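Transmembrane beta-barrels (PDB 6X9Z) is a de novo designed protein that folds as an eight-stranded antiparallel barrel intended to span a lipid membrane. Local coordinates at residues 2-5 / 6-9. Sequence-based numbering, arbitrary orientation.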
loop_
_atom_site.group_PDB
_atom_site.type_symbol
_atom_site.label_atom_id
_atom_site.label_comp_id
_atom_site.label_asym_id
_atom_site.label_seq_id
_atom_site.Cartn_x
_atom_site.Cartn_y
_atom_site.Cartn_z
ATOM N N GLU A 2 16.111 9.824 1.041
ATOM C CA GLU A 2 15.931 8.449 1.485
ATOM C C GLU A 2 14.754 8.332 2.446
ATOM O O GLU A 2 14.184 9.324 2.908
ATOM C CB GLU A 2 17.199 7.935 2.183
ATOM C CG GLU A 2 18.468 7.981 1.346
ATOM C CD GLU A 2 19.714 7.606 2.147
ATOM O OE1 GLU A 2 19.582 7.223 3.329
ATOM O OE2 GLU A 2 20.827 7.696 1.588
ATOM N N GLN A 3 14.394 7.088 2.750
ATOM C CA GLN A 3 13.546 6.822 3.898
ATOM C C GLN A 3 14.365 6.932 5.179
ATOM O O GLN A 3 15.593 6.821 5.170
ATOM C CB GLN A 3 12.935 5.424 3.826
ATOM C CG GLN A 3 12.053 5.143 2.633
ATOM C CD GLN A 3 11.676 3.677 2.561
ATOM O OE1 GLN A 3 10.514 3.328 2.340
ATOM N NE2 GLN A 3 12.663 2.805 2.751
ATOM N N LYS A 4 13.666 7.136 6.291
ATOM C CA LYS A 4 14.289 7.034 7.600
ATOM C C LYS A 4 14.088 5.615 8.104
ATOM O O LYS A 4 12.957 5.257 8.466
ATOM C CB LYS A 4 13.678 8.039 8.574
ATOM C CG LYS A 4 14.387 8.114 9.913
ATOM C CD LYS A 4 15.834 8.525 9.723
ATOM C CE LYS A 4 16.536 8.767 11.042
ATOM N NZ LYS A 4 17.925 9.230 10.793
ATOM N N PRO A 5 15.121 4.772 8.125
ATOM C CA PRO A 5 14.936 3.379 8.554
ATOM C C PRO A 5 14.326 3.299 9.944
ATOM O O PRO A 5 14.728 4.016 10.865
ATOM C CB PRO A 5 16.359 2.810 8.522
ATOM C CG PRO A 5 17.041 3.619 7.472
ATOM C CD PRO A 5 16.494 5.014 7.650
ATOM N N GLY A 6 13.336 2.418 10.084
ATOM C CA GLY A 6 12.567 2.309 11.300
ATOM C C GLY A 6 11.278 3.098 11.295
ATOM O O GLY A 6 10.499 2.987 12.249
ATOM N N THR A 7 11.039 3.901 10.261
ATOM C CA THR A 7 9.777 4.620 10.143
ATOM C C THR A 7 8.634 3.624 10.014
ATOM O O THR A 7 8.679 2.724 9.171
ATOM C CB THR A 7 9.804 5.558 8.939
ATOM O OG1 THR A 7 10.788 6.579 9.148
ATOM C CG2 THR A 7 8.440 6.208 8.740
ATOM N N LEU A 8 7.622 3.772 10.861
ATOM C CA LEU A 8 6.422 2.951 10.809
ATOM C C LEU A 8 5.239 3.839 10.466
ATOM O O LEU A 8 5.037 4.886 11.092
ATOM C CB LEU A 8 6.175 2.236 12.137
ATOM C CG LEU A 8 4.995 1.260 12.151
ATOM C CD1 LEU A 8 5.237 0.108 11.205
ATOM C CD2 LEU A 8 4.744 0.755 13.569
ATOM N N MET A 9 4.468 3.430 9.466
ATOM C CA MET A 9 3.301 4.189 9.053
ATOM C C MET A 9 2.124 3.244 8.895
ATOM O O MET A 9 2.236 2.217 8.220
ATOM C CB MET A 9 3.570 4.951 7.757
ATOM C CG MET A 9 4.492 6.141 7.970
ATOM S SD MET A 9 4.594 7.140 6.489
ATOM C CE MET A 9 5.426 5.977 5.418
#
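With OG1 of Thr7 anti to its carbonyl carbon (chi1 -65°), the hydroxyl lies beside the residue's own backbone N, and both groups are presented to the carbonyl oxygen of Lys4. The four residues from Lys4 to Thr7 form a type II beta turn, which reverses the chain just before it enters strand 8-17, the first strand of the closed antiparallel barrel. The turn closes through the backbone bond from Thr7 N to Lys4 O (3.0 Å), the donor tilted 17° from the carbonyl plane. A second, shorter bond runs from Thr7 OG1 to the same oxygen at 2.6 Å; this donor does lie in the carbonyl plane, on a lone pair. One acceptor is thus gripped twice by one residue. Replacing Thr7 with a valine would probably leave Lys4 O with the backbone amide alone from this residue and make the turn less firmly tied. The two middle positions suit the turn: the ring of Pro5 restricts phi to the range this position needs, while Gly6, at phi 95°, adopts backbone angles at which a side chain would clash with Pro5 O. Around the turn, Gly6 and Thr7 make backbone hydrogen bonds with Ala31 at the end of strand 22-31, and the Thr7 side chain touches Lys121 of strand 112-121, so the turn sits at the end of the barrel where the first strand meets both neighbours. The side chains of Lys4 and Thr7 cross at about a right angle, and Lys4 CB rests 3.3 Å from Thr7 OG1.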